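Putative transcriptional coactivator P15 (Enterobacteria phage t5, PDB 4BG7) probably binds DNA, as a phage homolog of the eukaryotic transcription coactivator PC4, and is implicated in recombination-dependent DNA replication. Local coordinates at residues F61-P64 / E68-S71; L30-S33 / N38-M41. All coordinates share one frame; numbering follows the deposited sequence.

Interaction 1: F61-P64 / E68-S71; sequences FSFP and ETTS
Thr69 sets its hydroxyl against the carbonyl of Pro64 and its CB beside the outer end of the Phe63 ring, the side chains of Phe63 and Thr69 running past each other in opposite directions. The hydroxyl carries the polar part: OG1 donates to O of Pro64 over a short 2.6 Å, coming in from above the carbonyl plane, 39° out of it, and not along a lone-pair direction. With chi1 at 61°, OG1 sits between the backbone N and the carbonyl carbon, while CG2 lies beside the backbone N, 3.5 Å from O of Pro64. OG1 of Thr69 also accepts from the backbone N-H of Thr66; giving to one partner and taking from the other fixes the rotation of the side chain and ties the first turn of the helix to the strand end. Apolar contact is slight: CB of Thr69 approaches CE2 of Phe63 obliquely at 4.1 Å. Threonine suits this buried place because one branch can bond while the rest packs against carbon. Proline has no backbone N-H to give, but its carbonyl supplies the acceptor here, and its ring also packs on Trp21 of the second subunit. The bond from Thr66 N to Thr69 resembles the returning half of a capping box, and the whole arrangement is a tight strand-to-helix connection, joining the last strand of the PC4 sheet to helix 67-83.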
ATOM      1  N   PHE A  61      -6.839   2.224  -6.775  1.00 23.90           N
ATOM      2  CA  PHE A  61      -7.726   1.930  -5.637  1.00 22.91           C
ATOM      3  C   PHE A  61      -7.178   2.660  -4.403  1.00 22.90           C
ATOM      4  O   PHE A  61      -6.040   2.964  -4.332  1.00 20.61           O
ATOM      5  CB  PHE A  61      -7.818   0.399  -5.366  1.00 25.86           C
ATOM      6  CG  PHE A  61      -6.645  -0.137  -4.674  1.00 27.26           C
ATOM      7  CD1 PHE A  61      -5.463  -0.335  -5.362  1.00 32.00           C
ATOM      8  CD2 PHE A  61      -6.641  -0.281  -3.300  1.00 30.58           C
ATOM      9  CE1 PHE A  61      -4.331  -0.755  -4.701  1.00 33.61           C
ATOM     10  CE2 PHE A  61      -5.523  -0.703  -2.634  1.00 29.17           C
ATOM     11  CZ  PHE A  61      -4.369  -0.933  -3.326  1.00 29.82           C
ATOM     12  N   SER A  62      -8.008   2.931  -3.423  1.00 22.04           N
ATOM     13  CA  SER A  62      -7.552   3.596  -2.270  1.00 22.57           C
ATOM     14  C   SER A  62      -8.401   3.228  -1.083  1.00 25.76           C
ATOM     15  O   SER A  62      -9.507   2.615  -1.221  1.00 24.49           O
ATOM     16  CB  SER A  62      -7.524   5.100  -2.536  1.00 23.02           C
ATOM     17  OG  SER A  62      -8.804   5.655  -2.751  1.00 21.72           O
ATOM     18  N   PHE A  63      -7.883   3.544   0.091  1.00 23.60           N
ATOM     19  CA  PHE A  63      -8.648   3.322   1.291  1.00 25.45           C
ATOM     20  C   PHE A  63      -8.292   4.398   2.316  1.00 24.19           C
ATOM     21  O   PHE A  63      -7.374   5.166   2.111  1.00 24.26           O
ATOM     22  CB  PHE A  63      -8.482   1.877   1.794  1.00 26.16           C
ATOM     23  CG  PHE A  63      -7.127   1.565   2.329  1.00 25.94           C
ATOM     24  CD1 PHE A  63      -6.080   1.341   1.467  1.00 30.10           C
ATOM     25  CD2 PHE A  63      -6.912   1.412   3.680  1.00 32.81           C
ATOM     26  CE1 PHE A  63      -4.802   1.006   1.905  1.00 32.37           C
ATOM     27  CE2 PHE A  63      -5.644   1.081   4.149  1.00 35.44           C
ATOM     28  CZ  PHE A  63      -4.576   0.901   3.251  1.00 32.89           C
ATOM     29  N   PRO A  64      -9.011   4.472   3.439  1.00 25.01           N
ATOM     30  CA  PRO A  64      -8.752   5.668   4.236  1.00 26.03           C
ATOM     31  C   PRO A  64      -7.337   5.869   4.791  1.00 24.14           C
ATOM     32  O   PRO A  64      -6.618   4.932   5.154  1.00 24.29           O
ATOM     33  CB  PRO A  64      -9.756   5.560   5.407  1.00 27.09           C
ATOM     34  CG  PRO A  64     -10.754   4.573   4.982  1.00 25.35           C
ATOM     35  CD  PRO A  64     -10.154   3.710   3.915  1.00 26.52           C
ATOM     36  N   GLU A  68      -5.252   5.556  12.376  1.00 28.06           N
ATOM     37  CA  GLU A  68      -5.512   4.136  12.527  1.00 32.23           C
ATOM     38  C   GLU A  68      -4.976   3.254  11.407  1.00 30.35           C
ATOM     39  O   GLU A  68      -4.330   2.224  11.656  1.00 27.26           O
ATOM     40  CB  GLU A  68      -7.011   3.856  12.616  1.00 36.88           C
ATOM     41  CG  GLU A  68      -7.560   4.021  14.017  1.00 52.11           C
ATOM     42  CD  GLU A  68      -8.377   2.817  14.475  1.00 61.25           C
ATOM     43  OE1 GLU A  68      -9.192   2.292  13.667  1.00 60.29           O
ATOM     44  OE2 GLU A  68      -8.191   2.386  15.645  1.00 62.76           O
ATOM     45  N   THR A  69      -5.326   3.610  10.175  1.00 25.99           N
ATOM     46  CA  THR A  69      -4.929   2.785   9.040  1.00 24.90           C
ATOM     47  C   THR A  69      -3.423   2.869   8.798  1.00 21.82           C
ATOM     48  O   THR A  69      -2.779   1.854   8.444  1.00 26.54           O
ATOM     49  CB  THR A  69      -5.714   3.104   7.747  1.00 22.75           C
ATOM     50  OG1 THR A  69      -5.452   4.462   7.392  1.00 25.24           O
ATOM     51  CG2 THR A  69      -7.211   2.897   7.945  1.00 26.90           C
ATOM     52  N   THR A  70      -2.854   4.043   8.956  1.00 23.57           N
ATOM     53  CA  THR A  70      -1.431   4.196   8.738  1.00 23.46           C
ATOM     54  C   THR A  70      -0.645   3.454   9.789  1.00 26.83           C
ATOM     55  O   THR A  70       0.298   2.745   9.442  1.00 25.27           O
ATOM     56  CB  THR A  70      -1.025   5.640   8.623  1.00 24.55           C
ATOM     57  OG1 THR A  70      -1.417   6.372   9.797  1.00 26.03           O
ATOM     58  CG2 THR A  70      -1.632   6.307   7.342  1.00 24.80           C
ATOM     59  N   SER A  71      -1.048   3.581  11.073  1.00 25.74           N
ATOM     60  CA  SER A  71      -0.429   2.839  12.184  1.00 26.83           C
ATOM     61  C   SER A  71      -0.602   1.322  11.974  1.00 24.50           C
ATOM     62  O   SER A  71       0.333   0.550  12.154  1.00 24.51           O
ATOM     63  CB  SER A  71      -1.053   3.250  13.520  1.00 27.78           C
ATOM     64  OG  SER A  71      -0.771   4.605  13.704  1.00 32.53           O
TER

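Interaction 2: L30-S33 / N38-M41; sequences LTVS and NLYM
Ser33 and Tyr40 face each other as a hydrogen-bonded antiparallel pair: N of Ser33 donates to O of Tyr40, and N of Tyr40 to O of Ser33, both at 2.9 Å. Weaker CA-H...O contacts flank them. CA of Val32 meets O of Tyr40 at 3.2 Å, CA of Met41 meets O of Thr31, and CA of Leu39 meets O of Ser33, so the carbonyls of Ser33 and Tyr40 each take two donors.

Direct side-chain contact is light. The one apolar pair is loose: CG1 of Val32, anti to its own N (chi1 176°), lies 4.4 Å from CD2 of Leu39. On the other face CB of Tyr40 lies 3.8 Å from OG of Ser33, and the Tyr40 ring turns its edge, near its plane, to O of Ser33. Valine and methionine suit their non-hydrogen-bonded pair, whose side chains share a buried apolar face, whereas the small serine leaves its hydroxyl for ND1 of His12.

Strand 13-23 lies along strand 26-35 and strand 54-64 along strand 38-48, so the hairpin occupies the middle of the sheet. On the Val32 and Met41 face lie helix 67-83, through Thr70 and Leu73, and Ile80 and Phe77 of the second subunit; Tyr9 and His12 cover the face of Ser33 and Tyr40.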
ATOM      1  N   LEU A  30       2.273   5.515  -5.193  1.00 25.77           N
ATOM      2  CA  LEU A  30       1.691   5.608  -3.863  1.00 25.96           C
ATOM      3  C   LEU A  30       1.164   6.998  -3.679  1.00 24.81           C
ATOM      4  O   LEU A  30       1.922   8.006  -3.749  1.00 26.96           O
ATOM      5  CB  LEU A  30       2.710   5.349  -2.740  1.00 25.51           C
ATOM      6  CG  LEU A  30       2.136   5.202  -1.321  1.00 25.07           C
ATOM      7  CD1 LEU A  30       1.210   4.013  -1.327  1.00 23.88           C
ATOM      8  CD2 LEU A  30       3.344   4.984  -0.369  1.00 23.50           C
ATOM      9  N   THR A  31      -0.126   7.058  -3.379  1.00 24.11           N
ATOM     10  CA  THR A  31      -0.857   8.310  -3.504  1.00 23.26           C
ATOM     11  C   THR A  31      -1.684   8.624  -2.256  1.00 22.40           C
ATOM     12  O   THR A  31      -2.309   7.739  -1.686  1.00 21.58           O
ATOM     13  CB  THR A  31      -1.793   8.261  -4.723  1.00 23.57           C
ATOM     14  OG1 THR A  31      -0.996   8.039  -5.866  1.00 23.87           O
ATOM     15  CG2 THR A  31      -2.611   9.573  -4.817  1.00 20.97           C
ATOM     16  N   VAL A  32      -1.633   9.887  -1.844  1.00 22.81           N
ATOM     17  CA  VAL A  32      -2.552  10.402  -0.855  1.00 22.15           C
ATOM     18  C   VAL A  32      -3.421  11.362  -1.689  1.00 21.59           C
ATOM     19  O   VAL A  32      -2.911  12.283  -2.378  1.00 24.05           O
ATOM     20  CB  VAL A  32      -1.919  11.190   0.292  1.00 25.35           C
ATOM     21  CG1 VAL A  32      -3.045  11.765   1.232  1.00 25.78           C
ATOM     22  CG2 VAL A  32      -0.934  10.308   1.069  1.00 24.24           C
ATOM     23  N   SER A  33      -4.716  11.182  -1.560  1.00 23.98           N
ATOM     24  CA  SER A  33      -5.701  11.964  -2.319  1.00 22.87           C
ATOM     25  C   SER A  33      -6.840  12.403  -1.414  1.00 24.95           C
ATOM     26  O   SER A  33      -7.091  11.800  -0.374  1.00 23.85           O
ATOM     27  CB  SER A  33      -6.227  11.115  -3.468  1.00 24.62           C
ATOM     28  OG  SER A  33      -6.906   9.932  -3.065  1.00 22.00           O
ATOM     29  N   ASN A  38     -12.423  13.824   2.723  1.00 32.68           N
ATOM     30  CA  ASN A  38     -11.630  12.849   3.450  1.00 31.15           C
ATOM     31  C   ASN A  38     -10.371  12.474   2.675  1.00 30.25           C
ATOM     32  O   ASN A  38     -10.321  12.612   1.468  1.00 28.00           O
ATOM     33  CB  ASN A  38     -12.503  11.633   3.708  1.00 31.91           C
ATOM     34  CG  ASN A  38     -13.691  11.983   4.615  1.00 38.31           C
ATOM     35  OD1 ASN A  38     -13.521  12.430   5.749  1.00 44.21           O
ATOM     36  ND2 ASN A  38     -14.873  11.879   4.073  1.00 44.44           N
ATOM     37  N   LEU A  39      -9.348  12.032   3.400  1.00 29.47           N
ATOM     38  CA  LEU A  39      -8.085  11.591   2.777  1.00 26.19           C
ATOM     39  C   LEU A  39      -8.062  10.073   2.625  1.00 21.91           C
ATOM     40  O   LEU A  39      -8.500   9.350   3.483  1.00 23.60           O
ATOM     41  CB  LEU A  39      -6.864  12.057   3.616  1.00 26.38           C
ATOM     42  CG  LEU A  39      -6.712  13.581   3.626  1.00 28.89           C
ATOM     43  CD1 LEU A  39      -5.529  13.949   4.502  1.00 26.45           C
ATOM     44  CD2 LEU A  39      -6.541  14.169   2.220  1.00 31.10           C
ATOM     45  N   TYR A  40      -7.425   9.631   1.542  1.00 23.42           N
ATOM     46  CA  TYR A  40      -7.248   8.253   1.183  1.00 21.65           C
ATOM     47  C   TYR A  40      -5.820   8.009   0.763  1.00 22.29           C
ATOM     48  O   TYR A  40      -5.152   8.925   0.229  1.00 23.99           O
ATOM     49  CB  TYR A  40      -8.126   7.953  -0.047  1.00 22.59           C
ATOM     50  CG  TYR A  40      -9.561   8.093   0.345  1.00 22.37           C
ATOM     51  CD1 TYR A  40     -10.243   7.036   0.888  1.00 24.28           C
ATOM     52  CD2 TYR A  40     -10.186   9.307   0.243  1.00 23.98           C
ATOM     53  CE1 TYR A  40     -11.571   7.190   1.325  1.00 28.73           C
ATOM     54  CE2 TYR A  40     -11.530   9.462   0.610  1.00 29.33           C
ATOM     55  CZ  TYR A  40     -12.206   8.429   1.174  1.00 26.83           C
ATOM     56  OH  TYR A  40     -13.542   8.604   1.555  1.00 30.41           O
ATOM     57  N   MET A  41      -5.345   6.793   1.051  1.00 23.12           N
ATOM     58  CA  MET A  41      -4.070   6.325   0.516  1.00 22.29           C
ATOM     59  C   MET A  41      -4.290   5.135  -0.381  1.00 20.97           C
ATOM     60  O   MET A  41      -5.112   4.274  -0.123  1.00 23.99           O
ATOM     61  CB  MET A  41      -3.015   5.961   1.593  1.00 25.50           C
ATOM     62  CG  MET A  41      -3.459   5.007   2.658  1.00 28.62           C
ATOM     63  SD  MET A  41      -2.093   4.375   3.686  1.00 30.73           S
ATOM     64  CE  MET A  41      -3.074   3.680   4.985  1.00 31.96           C
TER

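Both interactions reach the same antiparallel sheet, and both touch the second subunit. Interaction 2 knits two of its strands, 26-35 and 38-48, into a hairpin, while interaction 1 ties its last strand, 54-64, to helix 67-83. All touching residues of interaction 1 are buried; interaction 2 is mostly core but exposed at its Asn38-Leu39 end. The chemistry follows the place: interaction 2 rests on a regular backbone ladder with modest side-chain packing, whereas interaction 1 depends on a single side-chain hydroxyl gripping a main-chain carbonyl. Met41 bridges them. Its backbone N probably donates to O of Phe63, with 2.8 Å between Met41 N and Phe63 O, and its CE packs on Thr69 OG1, joining hairpin, last strand and helix.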